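Local coordinates for small S protein (Podospora anserina, PDB 2WVQ) that forms a prion and governs heterokaryon incompatibility in this filamentous fungus, triggering a lethal reaction with het-S from incompatible cells after vegetative cell fusion, at residues V116-D119 with K120-K123; L154-G157 with K158-E161; G210-A213 with A214-D217. The protein carries 2 engineered substitutions. All coordinates share one frame; numbering follows the deposited sequence.

Interaction 1. Residues V116-D119 with K120-K123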
ATOM      1  N   VAL A 116     -16.687  -3.653 -17.121  1.00 39.17           N
ATOM      2  CA  VAL A 116     -15.784  -2.506 -16.988  1.00 39.03           C
ATOM      3  C   VAL A 116     -16.078  -1.391 -18.003  1.00 38.64           C
ATOM      4  O   VAL A 116     -16.543  -1.656 -19.108  1.00 38.51           O
ATOM      5  CB  VAL A 116     -14.260  -2.914 -17.041  1.00 39.03           C
ATOM      6  CG1 VAL A 116     -13.916  -3.923 -15.952  1.00 38.76           C
ATOM      7  CG2 VAL A 116     -13.878  -3.476 -18.389  1.00 39.39           C
ATOM      8  N   PHE A 117     -15.791  -0.154 -17.611  1.00 38.34           N
ATOM      9  CA  PHE A 117     -15.825   0.980 -18.521  1.00 38.67           C
ATOM     10  C   PHE A 117     -14.792   0.867 -19.666  1.00 39.41           C
ATOM     11  O   PHE A 117     -13.756   0.212 -19.520  1.00 38.27           O
ATOM     12  CB  PHE A 117     -15.620   2.277 -17.747  1.00 38.11           C
ATOM     13  CG  PHE A 117     -16.836   2.720 -16.968  1.00 38.31           C
ATOM     14  CD1 PHE A 117     -16.881   2.565 -15.582  1.00 36.31           C
ATOM     15  CD2 PHE A 117     -17.941   3.286 -17.625  1.00 36.67           C
ATOM     16  CE1 PHE A 117     -17.999   2.970 -14.849  1.00 35.55           C
ATOM     17  CE2 PHE A 117     -19.080   3.691 -16.906  1.00 37.09           C
ATOM     18  CZ  PHE A 117     -19.109   3.535 -15.514  1.00 37.75           C
ATOM     19  N   GLU A 118     -15.102   1.497 -20.797  1.00 40.39           N
ATOM     20  CA  GLU A 118     -14.161   1.607 -21.918  1.00 41.84           C
ATOM     21  C   GLU A 118     -14.203   3.042 -22.371  1.00 41.85           C
ATOM     22  O   GLU A 118     -15.177   3.725 -22.091  1.00 40.41           O
ATOM     23  CB  GLU A 118     -14.497   0.626 -23.056  1.00 41.75           C
ATOM     24  CG  GLU A 118     -15.984   0.320 -23.207  1.00 46.56           C
ATOM     25  CD  GLU A 118     -16.272  -1.138 -23.599  1.00 51.54           C
ATOM     26  OE1 GLU A 118     -15.744  -1.615 -24.638  1.00 51.52           O
ATOM     27  OE2 GLU A 118     -17.048  -1.798 -22.862  1.00 53.71           O
ATOM     28  N   ASP A 119     -13.152   3.524 -23.041  1.00 42.22           N
ATOM     29  CA  ASP A 119     -13.071   4.975 -23.324  1.00 42.92           C
ATOM     30  C   ASP A 119     -14.178   5.557 -24.223  1.00 42.94           C
ATOM     31  O   ASP A 119     -14.381   6.767 -24.253  1.00 43.89           O
ATOM     32  CB  ASP A 119     -11.633   5.459 -23.657  1.00 43.49           C
ATOM     33  CG  ASP A 119     -11.190   5.143 -25.085  1.00 44.62           C
ATOM     34  OD1 ASP A 119     -10.000   5.423 -25.378  1.00 47.47           O
ATOM     35  OD2 ASP A 119     -11.992   4.651 -25.910  1.00 41.68           O
ATOM     36  N   LYS A 120     -14.921   4.686 -24.908  1.00 42.32           N
ATOM     37  CA  LYS A 120     -16.182   5.059 -25.555  1.00 42.16           C
ATOM     38  C   LYS A 120     -17.263   5.525 -24.569  1.00 41.01           C
ATOM     39  O   LYS A 120     -18.242   6.124 -24.988  1.00 40.33           O
ATOM     40  CB  LYS A 120     -16.742   3.915 -26.427  1.00 42.10           C
ATOM     41  CG  LYS A 120     -17.496   2.819 -25.644  1.00 43.74           C
ATOM     42  CD  LYS A 120     -18.372   1.953 -26.528  1.00 42.85           C
ATOM     43  CE  LYS A 120     -17.607   0.805 -27.191  1.00 45.74           C
ATOM     44  NZ  LYS A 120     -17.457  -0.401 -26.297  1.00 46.73           N
ATOM     45  N   ASP A 121     -17.088   5.224 -23.280  1.00 40.72           N
ATOM     46  CA  ASP A 121     -17.997   5.683 -22.218  1.00 40.20           C
ATOM     47  C   ASP A 121     -17.636   7.078 -21.685  1.00 40.16           C
ATOM     48  O   ASP A 121     -18.346   7.621 -20.814  1.00 40.16           O
ATOM     49  CB  ASP A 121     -18.052   4.677 -21.061  1.00 39.97           C
ATOM     50  CG  ASP A 121     -18.554   3.339 -21.493  1.00 39.67           C
ATOM     51  OD1 ASP A 121     -17.851   2.345 -21.257  1.00 36.08           O
ATOM     52  OD2 ASP A 121     -19.653   3.284 -22.099  1.00 40.91           O
ATOM     53  N   MET A 122     -16.529   7.635 -22.188  1.00 38.81           N
ATOM     54  CA  MET A 122     -16.207   9.051 -21.990  1.00 38.11           C
ATOM     55  C   MET A 122     -16.894   9.947 -23.006  1.00 37.74           C
ATOM     56  O   MET A 122     -17.239   9.514 -24.111  1.00 37.40           O
ATOM     57  CB  MET A 122     -14.708   9.286 -22.128  1.00 37.53           C
ATOM     58  CG  MET A 122     -13.884   8.705 -21.041  1.00 36.91           C
ATOM     59  SD  MET A 122     -12.141   8.996 -21.422  1.00 39.30           S
ATOM     60  CE  MET A 122     -11.387   8.098 -20.083  1.00 33.76           C
ATOM     61  N   LYS A 123     -17.057  11.211 -22.635  1.00 37.55           N
ATOM     62  CA  LYS A 123     -17.398  12.250 -23.597  1.00 37.90           C
ATOM     63  C   LYS A 123     -16.222  12.438 -24.584  1.00 37.98           C
ATOM     64  O   LYS A 123     -15.074  12.105 -24.245  1.00 37.33           O
ATOM     65  CB  LYS A 123     -17.756  13.546 -22.859  1.00 38.28           C
ATOM     66  CG  LYS A 123     -18.855  13.351 -21.796  1.00 39.73           C
ATOM     67  CD  LYS A 123     -19.514  14.647 -21.408  1.00 41.72           C
ATOM     68  CE  LYS A 123     -20.944  14.403 -20.918  1.00 43.99           C
ATOM     69  NZ  LYS A 123     -21.742  15.666 -20.850  1.00 45.16           N
TER
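E118 and D121 are joined by two hydrogen bonds as the chain leaves an extended run through F117 and E118 and curls into a short 3-10 turn at D119-D121. In the first, D121 N donates to E118 O at 2.7 Å, with the N-H pointing nearly straight at the carbonyl (162°). The next bond of the turn is set less squarely: M122 N reaches D119 O at 3.1 Å from above the carbonyl plane. The carboxylate of D121 reaches back to the extended residues before the turn, its OD1 accepting from E118 N at 2.9 Å on the anti side, close to the carboxylate plane, so backbone and side-chain bonds between the same two residues pin the start of the turn. D121 also meets F117: its CB lies 3.7 Å from F117 CD2, at the ring edge, with carboxylate and ring planes nearly perpendicular. On the solvent side E118 and K120 run side by side. The lysine chain bends at chi3 and chi4 (84° and 83°), which brings K120 NZ over the E118 carboxylate, 2.7 Å from E118 OE1, in a salt bridge. This turn lies between helices 79-108 and 124-140. D119 forms a salt bridge with R131 of the latter helix, whereas the buried M122 side chain lies against both helix 42-62 and helix 124-140; F117 stacks on Y42 and shares backbone hydrogen bonds with L34 of strand 32-34.

Interaction 2. Residues L154-G157 with K158-E161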
ATOM      1  N   LEU A 154      -9.828  -2.048 -11.273  1.00 29.27           N
ATOM      2  CA  LEU A 154     -10.069  -1.412  -9.985  1.00 28.87           C
ATOM      3  C   LEU A 154     -11.583  -1.308  -9.768  1.00 29.59           C
ATOM      4  O   LEU A 154     -12.273  -0.620 -10.523  1.00 29.76           O
ATOM      5  CB  LEU A 154      -9.479  -0.009  -9.959  1.00 28.24           C
ATOM      6  CG  LEU A 154      -7.955   0.080 -10.083  1.00 27.86           C
ATOM      7  CD1 LEU A 154      -7.483   1.514 -10.259  1.00 25.18           C
ATOM      8  CD2 LEU A 154      -7.346  -0.532  -8.842  1.00 26.73           C
ATOM      9  N   TYR A 155     -12.085  -1.964  -8.726  1.00 30.06           N
ATOM     10  CA  TYR A 155     -13.536  -2.098  -8.527  1.00 30.86           C
ATOM     11  C   TYR A 155     -14.106  -1.124  -7.480  1.00 32.47           C
ATOM     12  O   TYR A 155     -15.340  -1.019  -7.310  1.00 33.43           O
ATOM     13  CB  TYR A 155     -13.897  -3.568  -8.172  1.00 29.70           C
ATOM     14  CG  TYR A 155     -13.652  -4.589  -9.255  1.00 26.68           C
ATOM     15  CD1 TYR A 155     -12.611  -5.520  -9.142  1.00 24.62           C
ATOM     16  CD2 TYR A 155     -14.483  -4.666 -10.372  1.00 24.22           C
ATOM     17  CE1 TYR A 155     -12.403  -6.496 -10.132  1.00 24.67           C
ATOM     18  CE2 TYR A 155     -14.275  -5.623 -11.359  1.00 24.94           C
ATOM     19  CZ  TYR A 155     -13.216  -6.521 -11.231  1.00 25.57           C
ATOM     20  OH  TYR A 155     -13.001  -7.477 -12.202  1.00 30.37           O
ATOM     21  N   ASP A 156     -13.236  -0.404  -6.776  1.00 33.27           N
ATOM     22  CA  ASP A 156     -13.714   0.618  -5.831  1.00 35.17           C
ATOM     23  C   ASP A 156     -12.902   1.901  -5.964  1.00 35.34           C
ATOM     24  O   ASP A 156     -11.760   1.849  -6.383  1.00 36.11           O
ATOM     25  CB  ASP A 156     -13.650   0.102  -4.394  1.00 35.05           C
ATOM     26  CG  ASP A 156     -12.257  -0.285  -3.997  1.00 37.33           C
ATOM     27  OD1 ASP A 156     -11.790  -1.362  -4.438  1.00 38.29           O
ATOM     28  OD2 ASP A 156     -11.620   0.511  -3.273  1.00 38.22           O
ATOM     29  N   GLY A 157     -13.498   3.033  -5.584  1.00 36.42           N
ATOM     30  CA  GLY A 157     -12.846   4.352  -5.637  1.00 36.45           C
ATOM     31  C   GLY A 157     -11.548   4.429  -4.842  1.00 37.12           C
ATOM     32  O   GLY A 157     -10.575   5.080  -5.263  1.00 37.00           O
ATOM     33  N   LYS A 158     -11.524   3.733  -3.706  1.00 36.59           N
ATOM     34  CA  LYS A 158     -10.432   3.853  -2.732  1.00 36.88           C
ATOM     35  C   LYS A 158      -9.143   3.152  -3.150  1.00 35.71           C
ATOM     36  O   LYS A 158      -8.058   3.547  -2.734  1.00 34.95           O
ATOM     37  CB  LYS A 158     -10.894   3.389  -1.336  1.00 37.26           C
ATOM     38  CG  LYS A 158     -12.287   3.893  -0.908  1.00 40.66           C
ATOM     39  CD  LYS A 158     -12.386   5.447  -0.836  1.00 45.97           C
ATOM     40  CE  LYS A 158     -13.156   6.049  -2.042  1.00 47.98           C
ATOM     41  NZ  LYS A 158     -12.564   7.329  -2.567  1.00 47.18           N
ATOM     42  N   SER A 159      -9.285   2.104  -3.956  1.00 35.03           N
ATOM     43  CA  SER A 159      -8.185   1.452  -4.645  1.00 35.40           C
ATOM     44  C   SER A 159      -7.527   2.385  -5.683  1.00 36.12           C
ATOM     45  O   SER A 159      -6.294   2.350  -5.873  1.00 35.99           O
ATOM     46  CB  SER A 159      -8.692   0.188  -5.351  1.00 35.21           C
ATOM     47  OG  SER A 159      -9.088  -0.815  -4.419  1.00 33.73           O
ATOM     48  N   LEU A 160      -8.354   3.165  -6.392  1.00 36.46           N
ATOM     49  CA  LEU A 160      -7.879   4.128  -7.403  1.00 36.70           C
ATOM     50  C   LEU A 160      -7.144   5.268  -6.725  1.00 37.03           C
ATOM     51  O   LEU A 160      -6.040   5.627  -7.130  1.00 36.20           O
ATOM     52  CB  LEU A 160      -9.063   4.683  -8.203  1.00 36.90           C
ATOM     53  CG  LEU A 160      -9.015   5.737  -9.343  1.00 36.79           C
ATOM     54  CD1 LEU A 160      -8.418   7.080  -9.000  1.00 34.61           C
ATOM     55  CD2 LEU A 160      -8.414   5.181 -10.601  1.00 34.86           C
ATOM     56  N   GLU A 161      -7.769   5.831  -5.692  1.00 37.74           N
ATOM     57  CA  GLU A 161      -7.148   6.884  -4.884  1.00 39.03           C
ATOM     58  C   GLU A 161      -5.823   6.434  -4.294  1.00 39.34           C
ATOM     59  O   GLU A 161      -4.846   7.188  -4.339  1.00 39.81           O
ATOM     60  CB  GLU A 161      -8.075   7.368  -3.762  1.00 39.34           C
ATOM     61  CG  GLU A 161      -9.295   8.170  -4.233  1.00 42.55           C
ATOM     62  CD  GLU A 161      -8.960   9.348  -5.163  1.00 46.67           C
ATOM     63  OE1 GLU A 161      -9.855   9.733  -5.958  1.00 48.83           O
ATOM     64  OE2 GLU A 161      -7.824   9.889  -5.113  1.00 48.93           O
TER
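D156 and S159 clasp each other at the start of helix 157-176, and the grip is close. S159 OG donates to D156 OD1 at 2.8 Å on the syn side of the carboxylate. The other oxygen, D156 OD2, takes the backbone S159 N at 2.9 Å, this time from well above the carboxylate plane. The aspartate's chi1 of 59° holds CG between its own backbone N and carbonyl carbon, turning the carboxylate back over the first turn. D156 is thus the N-cap of the helix, its side chain satisfying an early amide that has no preceding helical carbonyl to bond to. From G157, the residue after the cap, the regular helical pattern takes over: E161 N bonds to G157 O almost straight (2.9 Å, 171°). Beneath the cap the packing is apolar: L154, at the end of strand 152-154, sends CD2 against S159 CB and CD1 against L160 CD2, both at 3.8 Å, the two leucines crossing at about a right angle. L160 continues inward onto C45 and L49 of helix 42-62. The outer side is looser. K158 is exposed, and its thrice-bent chain curls back over the G157 backbone, leaving NZ 6.9 Å from D156 OD2, too far for a salt bridge.

Interaction 3. Residues G210-A213 with A214-D217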
ATOM      1  N   GLY A 210      -3.454  18.001  -7.041  1.00 39.98           N
ATOM      2  CA  GLY A 210      -3.003  16.997  -6.074  1.00 40.17           C
ATOM      3  C   GLY A 210      -2.040  15.924  -6.576  1.00 40.20           C
ATOM      4  O   GLY A 210      -1.485  15.167  -5.770  1.00 40.22           O
ATOM      5  N   ILE A 211      -1.831  15.846  -7.892  1.00 39.70           N
ATOM      6  CA  ILE A 211      -1.062  14.733  -8.473  1.00 39.93           C
ATOM      7  C   ILE A 211       0.105  15.155  -9.371  1.00 39.52           C
ATOM      8  O   ILE A 211       1.142  14.490  -9.412  1.00 38.83           O
ATOM      9  CB  ILE A 211      -1.992  13.652  -9.155  1.00 40.16           C
ATOM     10  CG1 ILE A 211      -2.684  14.146 -10.415  1.00 41.16           C
ATOM     11  CG2 ILE A 211      -3.090  13.190  -8.182  1.00 40.31           C
ATOM     12  CD1 ILE A 211      -3.806  13.192 -10.891  1.00 40.21           C
ATOM     13  N   ASP A 212      -0.056  16.284 -10.047  1.00 39.90           N
ATOM     14  CA  ASP A 212       0.956  16.781 -10.984  1.00 39.64           C
ATOM     15  C   ASP A 212       0.889  18.310 -11.100  1.00 40.23           C
ATOM     16  O   ASP A 212       0.270  18.837 -12.046  1.00 40.32           O
ATOM     17  CB  ASP A 212       0.750  16.133 -12.355  1.00 38.80           C
ATOM     18  CG  ASP A 212       1.889  16.429 -13.328  1.00 39.66           C
ATOM     19  OD1 ASP A 212       2.692  17.356 -13.074  1.00 39.90           O
ATOM     20  OD2 ASP A 212       1.943  15.760 -14.371  1.00 39.82           O
ATOM     21  N   ALA A 213       1.526  19.003 -10.146  1.00 40.08           N
ATOM     22  CA  ALA A 213       1.580  20.484 -10.103  1.00 40.83           C
ATOM     23  C   ALA A 213       2.178  21.126 -11.364  1.00 41.13           C
ATOM     24  O   ALA A 213       1.717  22.195 -11.788  1.00 42.13           O
ATOM     25  CB  ALA A 213       2.328  20.959  -8.882  1.00 40.07           C
ATOM     26  N   ALA A 214       3.199  20.492 -11.937  1.00 40.94           N
ATOM     27  CA  ALA A 214       3.822  20.953 -13.183  1.00 41.50           C
ATOM     28  C   ALA A 214       2.807  21.061 -14.343  1.00 41.95           C
ATOM     29  O   ALA A 214       2.742  22.102 -15.023  1.00 41.32           O
ATOM     30  CB  ALA A 214       5.021  20.079 -13.547  1.00 41.06           C
ATOM     31  N   MET A 215       1.987  20.022 -14.519  1.00 41.90           N
ATOM     32  CA  MET A 215       0.887  20.022 -15.511  1.00 42.24           C
ATOM     33  C   MET A 215      -0.208  21.003 -15.154  1.00 41.59           C
ATOM     34  O   MET A 215      -0.748  21.705 -16.007  1.00 41.47           O
ATOM     35  CB  MET A 215       0.291  18.617 -15.667  1.00 42.69           C
ATOM     36  CG  MET A 215      -0.844  18.525 -16.700  1.00 42.69           C
ATOM     37  SD  MET A 215      -1.553  16.892 -16.999  1.00 43.80           S
ATOM     38  CE  MET A 215      -0.146  15.802 -17.261  1.00 41.89           C
ATOM     39  N   SER A 216      -0.545  21.055 -13.877  1.00 41.72           N
ATOM     40  CA  SER A 216      -1.537  22.001 -13.407  1.00 41.65           C
ATOM     41  C   SER A 216      -1.124  23.444 -13.719  1.00 41.65           C
ATOM     42  O   SER A 216      -1.920  24.240 -14.254  1.00 40.08           O
ATOM     43  CB  SER A 216      -1.788  21.787 -11.918  1.00 41.17           C
ATOM     44  OG  SER A 216      -2.962  22.464 -11.527  1.00 44.17           O
ATOM     45  N   ASP A 217       0.134  23.768 -13.422  1.00 42.15           N
ATOM     46  CA  ASP A 217       0.672  25.126 -13.655  1.00 42.24           C
ATOM     47  C   ASP A 217       0.815  25.477 -15.133  1.00 42.08           C
ATOM     48  O   ASP A 217       0.582  26.624 -15.528  1.00 43.06           O
ATOM     49  CB  ASP A 217       2.018  25.307 -12.953  1.00 42.46           C
ATOM     50  CG  ASP A 217       1.907  25.229 -11.435  1.00 43.72           C
ATOM     51  OD1 ASP A 217       0.778  25.257 -10.901  1.00 44.53           O
ATOM     52  OD2 ASP A 217       2.962  25.123 -10.773  1.00 46.93           O
TER
HETATM   53  O   HOH W   1       4.507  17.729 -11.165  1.00 29.81           O
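With chi1 at -171°, the CG of D212 stands opposite its backbone N and beside the carbonyl carbon, which turns the carboxylate toward the first turn of the following helix. M215 starts out with the same first torsion, then bends at chi3 so that its methyl comes back to the aspartate; M215 CE ends 3.6 Å from D212 OD2, and the two side chains cross at about a right angle. The capping bond uses the other oxygen. D212 OD1 accepts from M215 N at 3.1 Å along an almost straight N-H (168°), although the amide stands above the carboxylate plane, 65° out of it. A water donates to D212 OD1 at 2.7 Å and accepts from A214 N, bridging the cap to a second amide of the helix start. OD2 is turned to helix 42-62, where R58 forms a salt bridge with it, which probably balances the charge of this buried carboxylate. Behind the cap, S216 N bonds to D212 O at 3.0 Å and D217 N to A213 O at 2.8 Å, beginning the regular helical pattern. S216 OG bonds to K205 O, near the end of helix 198-207. This is an aspartate N-cap, with a water linking the carboxylate to a further amide, at the start of helix 213-224 in the mainly helical globular domain of the protein.

The three contacts follow one another along the chain, and none touches another: the centres of interactions 1 and 2 lie about 17 Å apart, those of 2 and 3 about 21 Å, and those of 1 and 3 about 24 Å. Interactions 1 and 2 come closest, to about 5 Å between nearest atoms, and both adjoin strand 32-34, through F117 and L154 respectively. Helix 42-62 is the element all three share, meeting M122 of interaction 1, L160 of interaction 2 and D212 of interaction 3. In each, an aspartate carboxylate receives a backbone N-H, but only in interactions 2 and 3 does this cap a helix.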